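CmeC (Campylobacter jejuni, PDB 4MT4) forms a trimeric outer membrane channel of the outer membrane factor family, probably serving as the exit duct of an efflux pump. Local coordinates at residues R395-A400 against Q412-A417; A388-Y393 against N423-F428. All blocks are in the same frame, centred on the assembly; numbering follows the deposited sequence.

Interaction 1. Residues R395-A400 against Q412-A417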
loop_
_atom_site.group_PDB
_atom_site.type_symbol
_atom_site.label_atom_id
_atom_site.label_comp_id
_atom_site.label_asym_id
_atom_site.label_seq_id
_atom_site.Cartn_x
_atom_site.Cartn_y
_atom_site.Cartn_z
ATOM N N ARG B 395 48.257 4.345 3.990
ATOM C CA ARG B 395 49.694 4.558 3.852
ATOM C C ARG B 395 49.997 6.042 3.694
ATOM O O ARG B 395 50.989 6.541 4.220
ATOM C CB ARG B 395 50.249 3.775 2.660
ATOM C CG ARG B 395 51.753 3.926 2.459
ATOM C CD ARG B 395 52.521 3.485 3.695
ATOM N NE ARG B 395 53.964 3.650 3.540
ATOM C CZ ARG B 395 54.757 4.197 4.458
ATOM N NH1 ARG B 395 54.249 4.637 5.602
ATOM N NH2 ARG B 395 56.059 4.305 4.232
ATOM N N ILE B 396 49.134 6.738 2.958
ATOM C CA ILE B 396 49.238 8.184 2.803
ATOM C C ILE B 396 49.145 8.875 4.160
ATOM O O ILE B 396 49.910 9.793 4.456
ATOM C CB ILE B 396 48.139 8.732 1.869
ATOM C CG1 ILE B 396 48.370 8.256 0.433
ATOM C CG2 ILE B 396 48.102 10.252 1.920
ATOM C CD1 ILE B 396 47.258 8.630 -0.523
ATOM N N TYR B 397 48.207 8.417 4.985
ATOM C CA TYR B 397 48.033 8.961 6.327
ATOM C C TYR B 397 49.246 8.692 7.209
ATOM O O TYR B 397 49.676 9.562 7.966
ATOM C CB TYR B 397 46.783 8.382 6.990
ATOM C CG TYR B 397 46.757 8.602 8.486
ATOM C CD1 TYR B 397 46.475 9.855 9.017
ATOM C CD2 TYR B 397 47.024 7.561 9.369
ATOM C CE1 TYR B 397 46.457 10.064 10.381
ATOM C CE2 TYR B 397 47.009 7.763 10.736
ATOM C CZ TYR B 397 46.724 9.016 11.237
ATOM O OH TYR B 397 46.706 9.222 12.599
ATOM N N GLU B 398 49.786 7.480 7.117
ATOM C CA GLU B 398 50.932 7.089 7.931
ATOM C C GLU B 398 52.144 7.967 7.642
ATOM O O GLU B 398 52.878 8.342 8.555
ATOM C CB GLU B 398 51.282 5.617 7.697
ATOM C CG GLU B 398 50.267 4.643 8.276
ATOM C CD GLU B 398 50.606 3.199 7.966
ATOM O OE1 GLU B 398 51.376 2.963 7.012
ATOM O OE2 GLU B 398 50.109 2.302 8.678
ATOM N N ILE B 399 52.343 8.300 6.372
ATOM C CA ILE B 399 53.433 9.185 5.981
ATOM C C ILE B 399 53.131 10.621 6.404
ATOM O O ILE B 399 54.015 11.343 6.865
ATOM C CB ILE B 399 53.684 9.141 4.462
ATOM C CG1 ILE B 399 53.987 7.713 4.010
ATOM C CG2 ILE B 399 54.831 10.064 4.078
ATOM C CD1 ILE B 399 54.174 7.575 2.514
ATOM N N ALA B 400 51.873 11.023 6.257
ATOM C CA ALA B 400 51.454 12.383 6.584
ATOM C C ALA B 400 51.571 12.664 8.079
ATOM O O ALA B 400 51.789 13.805 8.486
ATOM C CB ALA B 400 50.028 12.625 6.113
ATOM N N GLN B 412 46.345 21.422 8.525
ATOM C CA GLN B 412 45.244 21.309 7.576
ATOM C C GLN B 412 45.425 20.132 6.622
ATOM O O GLN B 412 44.499 19.347 6.407
ATOM C CB GLN B 412 45.104 22.608 6.782
ATOM C CG GLN B 412 44.069 22.557 5.678
ATOM C CD GLN B 412 43.988 23.858 4.905
ATOM O OE1 GLN B 412 44.534 24.876 5.325
ATOM N NE2 GLN B 412 43.306 23.828 3.765
ATOM N N ASP B 413 46.620 20.015 6.051
ATOM C CA ASP B 413 46.937 18.905 5.158
ATOM C C ASP B 413 46.918 17.572 5.902
ATOM O O ASP B 413 46.559 16.541 5.338
ATOM C CB ASP B 413 48.302 19.115 4.498
ATOM C CG ASP B 413 48.239 20.060 3.314
ATOM O OD1 ASP B 413 47.238 20.795 3.186
ATOM O OD2 ASP B 413 49.196 20.070 2.510
ATOM N N TYR B 414 47.300 17.602 7.176
ATOM C CA TYR B 414 47.332 16.392 7.988
ATOM C C TYR B 414 45.923 15.914 8.336
ATOM O O TYR B 414 45.625 14.723 8.250
ATOM C CB TYR B 414 48.141 16.626 9.265
ATOM C CG TYR B 414 48.016 15.512 10.279
ATOM C CD1 TYR B 414 48.467 14.230 9.991
ATOM C CD2 TYR B 414 47.454 15.743 11.528
ATOM C CE1 TYR B 414 48.353 13.209 10.915
ATOM C CE2 TYR B 414 47.338 14.730 12.458
ATOM C CZ TYR B 414 47.789 13.465 12.146
ATOM O OH TYR B 414 47.677 12.448 13.069
ATOM N N LEU B 415 45.059 16.850 8.719
ATOM C CA LEU B 415 43.671 16.534 9.043
ATOM C C LEU B 415 42.926 16.004 7.823
ATOM O O LEU B 415 42.071 15.126 7.937
ATOM C CB LEU B 415 42.953 17.767 9.598
ATOM C CG LEU B 415 43.446 18.307 10.941
ATOM C CD1 LEU B 415 42.635 19.526 11.352
ATOM C CD2 LEU B 415 43.387 17.231 12.013
ATOM N N GLU B 416 43.260 16.550 6.659
ATOM C CA GLU B 416 42.644 16.134 5.405
ATOM C C GLU B 416 43.005 14.694 5.056
ATOM O O GLU B 416 42.139 13.903 4.687
ATOM C CB GLU B 416 43.064 17.068 4.268
ATOM C CG GLU B 416 42.664 16.583 2.883
ATOM C CD GLU B 416 43.128 17.514 1.780
ATOM O OE1 GLU B 416 43.206 18.738 2.019
ATOM O OE2 GLU B 416 43.418 17.020 0.670
ATOM N N ALA B 417 44.287 14.362 5.175
ATOM C CA ALA B 417 44.765 13.020 4.860
ATOM C C ALA B 417 44.128 11.988 5.785
ATOM O O ALA B 417 43.822 10.869 5.372
ATOM C CB ALA B 417 46.282 12.961 4.961
#

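Interaction 2. Residues A388-Y393 against N423-F428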
loop_
_atom_site.group_PDB
_atom_site.type_symbol
_atom_site.label_atom_id
_atom_site.label_comp_id
_atom_site.label_asym_id
_atom_site.label_seq_id
_atom_site.Cartn_x
_atom_site.Cartn_y
_atom_site.Cartn_z
ATOM N N ALA B 388 41.756 -1.793 -1.743
ATOM C CA ALA B 388 43.012 -1.201 -2.190
ATOM C C ALA B 388 43.019 0.305 -1.947
ATOM O O ALA B 388 44.046 0.878 -1.591
ATOM C CB ALA B 388 43.249 -1.507 -3.660
ATOM N N SER B 389 41.863 0.935 -2.139
ATOM C CA SER B 389 41.719 2.368 -1.907
ATOM C C SER B 389 41.975 2.710 -0.442
ATOM O O SER B 389 42.685 3.665 -0.133
ATOM C CB SER B 389 40.325 2.846 -2.319
ATOM O OG SER B 389 40.123 4.202 -1.958
ATOM N N GLU B 390 41.396 1.916 0.454
ATOM C CA GLU B 390 41.553 2.123 1.888
ATOM C C GLU B 390 43.005 1.924 2.324
ATOM O O GLU B 390 43.501 2.635 3.201
ATOM C CB GLU B 390 40.628 1.180 2.662
ATOM C CG GLU B 390 40.747 1.281 4.176
ATOM C CD GLU B 390 41.674 0.234 4.760
ATOM O OE1 GLU B 390 41.710 -0.898 4.230
ATOM O OE2 GLU B 390 42.369 0.542 5.751
ATOM N N GLN B 391 43.683 0.960 1.707
ATOM C CA GLN B 391 45.079 0.690 2.029
ATOM C C GLN B 391 45.991 1.813 1.550
ATOM O O GLN B 391 46.955 2.170 2.225
ATOM C CB GLN B 391 45.524 -0.641 1.424
ATOM C CG GLN B 391 45.058 -1.850 2.214
ATOM C CD GLN B 391 45.456 -1.771 3.675
ATOM O OE1 GLN B 391 46.640 -1.813 4.012
ATOM N NE2 GLN B 391 44.467 -1.640 4.551
ATOM N N SER B 392 45.684 2.368 0.384
ATOM C CA SER B 392 46.479 3.458 -0.163
ATOM C C SER B 392 46.333 4.715 0.688
ATOM O O SER B 392 47.326 5.347 1.046
ATOM C CB SER B 392 46.079 3.745 -1.609
ATOM O OG SER B 392 46.331 2.621 -2.433
ATOM N N TYR B 393 45.093 5.063 1.022
ATOM C CA TYR B 393 44.816 6.240 1.841
ATOM C C TYR B 393 45.353 6.085 3.259
ATOM O O TYR B 393 45.615 7.075 3.942
ATOM C CB TYR B 393 43.313 6.530 1.886
ATOM C CG TYR B 393 42.799 7.289 0.683
ATOM C CD1 TYR B 393 43.115 8.630 0.498
ATOM C CD2 TYR B 393 41.995 6.669 -0.264
ATOM C CE1 TYR B 393 42.650 9.330 -0.599
ATOM C CE2 TYR B 393 41.523 7.362 -1.365
ATOM C CZ TYR B 393 41.855 8.690 -1.527
ATOM O OH TYR B 393 41.388 9.383 -2.621
ATOM N N ASN B 423 37.168 8.184 5.377
ATOM C CA ASN B 423 36.198 8.050 4.296
ATOM C C ASN B 423 36.385 6.744 3.535
ATOM O O ASN B 423 35.417 6.058 3.209
ATOM C CB ASN B 423 36.303 9.238 3.336
ATOM C CG ASN B 423 35.906 10.551 3.987
ATOM O OD1 ASN B 423 35.615 10.600 5.182
ATOM N ND2 ASN B 423 35.897 11.623 3.202
ATOM N N ALA B 424 37.641 6.405 3.264
ATOM C CA ALA B 424 37.973 5.181 2.544
ATOM C C ALA B 424 37.682 3.944 3.389
ATOM O O ALA B 424 37.293 2.902 2.866
ATOM C CB ALA B 424 39.433 5.200 2.115
ATOM N N ALA B 425 37.872 4.068 4.697
ATOM C CA ALA B 425 37.615 2.964 5.614
ATOM C C ALA B 425 36.119 2.686 5.718
ATOM O O ALA B 425 35.691 1.529 5.719
ATOM C CB ALA B 425 38.197 3.263 6.986
ATOM N N VAL B 426 35.331 3.753 5.803
ATOM C CA VAL B 426 33.881 3.630 5.872
ATOM C C VAL B 426 33.317 3.092 4.560
ATOM O O VAL B 426 32.439 2.225 4.556
ATOM C CB VAL B 426 33.216 4.985 6.202
ATOM C CG1 VAL B 426 31.709 4.914 6.018
ATOM C CG2 VAL B 426 33.562 5.410 7.622
ATOM N N ALA B 427 33.838 3.600 3.447
ATOM C CA ALA B 427 33.395 3.176 2.123
ATOM C C ALA B 427 33.638 1.687 1.913
ATOM O O ALA B 427 32.821 0.996 1.311
ATOM C CB ALA B 427 34.096 3.984 1.041
ATOM N N PHE B 428 34.761 1.194 2.426
ATOM C CA PHE B 428 35.093 -0.220 2.299
ATOM C C PHE B 428 34.164 -1.082 3.146
ATOM O O PHE B 428 33.803 -2.189 2.747
ATOM C CB PHE B 428 36.549 -0.474 2.695
ATOM C CG PHE B 428 36.962 -1.916 2.588
ATOM C CD1 PHE B 428 36.665 -2.653 1.454
ATOM C CD2 PHE B 428 37.656 -2.529 3.616
ATOM C CE1 PHE B 428 37.043 -3.976 1.351
ATOM C CE2 PHE B 428 38.042 -3.852 3.520
ATOM C CZ PHE B 428 37.735 -4.578 2.385
#

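Interaction 1. Residues R395-A400 against Q412-A417
Tyr397 leaves its helix with CG anti to the backbone N (chi1 164°), and this torsion carries the ring out beside that of Tyr414. Its CB passes Ala417 O at 4.2 Å. Further out, ring atom CE1 lies 3.7 Å from CE1 of Tyr414 and also touches the Tyr414 hydroxyl. At the tip, Tyr397 OH comes to 3.4 Å from Tyr414 OH. Tyr414 has the same anti setting (169°), so the two phenols reach out from facing helices and cross obliquely. Their planes differ by 23°, yet the rings are slid so far past each other, with centroids 5.9 Å apart, that they hardly overlap.

The two helices, 339-405 and 411-445, run antiparallel and form a helical hairpin close to its turn, in the long alpha-helical barrel of an outer membrane factor. Two alanines sit between the backbones here, Ala400 CB meeting Ala417 CB at 3.9 Å, while the axes of these segments come no closer than 9.3 Å. Tyr414 CD1 packs on the carbonyl of Ala400, 3.7 Å from its O, and Ile396 CG2 reaches Ala417 CB more loosely. Beyond the pair, Tyr404 stacks on Tyr414 and Trp421 meets the ring of Tyr397. Facing a neighbouring subunit, Arg395 NE makes a salt bridge with Glu201 of that chain.

Interaction 2. Residues A388-Y393 against N423-F428
With CG anti to the backbone N (chi1 178°), Glu390 sends its side chain over the helix of residues 423-428, and a bend at chi2 (-96°) then folds the carboxylate round. Tyr393, one turn further on, has the other setting: CG is anti to the carbonyl carbon, which stands the ring alongside Ala424. Both residues belong to helix 339-405, packed antiparallel on helix 411-445 as the two arms of a hairpin in the alpha-helical barrel of an outer membrane factor.

The small methyl of Ala424 lets the arms come close, with 8.4 Å between the axes of these segments at their closest approach. Its CB rests 3.7 Å from Glu390 CA, and Tyr393 CD2 touches the same methyl from further along the helix at 3.8 Å. Glu390 uses its aliphatic part for packing: CB lies over the carbonyl of Ala424, CG sits 3.8 Å from Ala425 CA, and CB also reaches the CB of Phe428. The phenyl group of Phe428 continues the contact by meeting Tyr383 edge-to-face, while Tyr393 packs against Ala209 of a neighbouring subunit.

While CB and CG of Glu390 do the packing, the carboxylate turns to partners in its own chain. OE2 takes a weak hydrogen bond from Trp421 NE1. OE1 accepts one hydrogen bond from the next residue, Gln391, whose NE2 lies 2.9 Å from it with an N-H...O angle of 153°. The acceptor lies close to the amide plane of Gln391, whereas the donor approaches OE1 from above the carboxylate plane.

Overall arrangement
Interactions 1 and 2 are successive levels of one antiparallel helix pair, 339-405 against 411-445, with centres about 13 Å apart. Interaction 1 is nested within the loop that interaction 2 closes, so it lies nearer the hairpin turn. Trp421, between the two segments of the second arm, touches both levels. Both also lean on a neighbouring subunit of the trimer. Their centres lie about 49 Å and 37 Å from the centre of the chain, in its helical part, with no strand in either. Neither includes a residue of the lipid-ligand pocket, Cys1, Ile124, Asp125 and Leu126, which involves the chain's N-terminus and the end of strand 109-124.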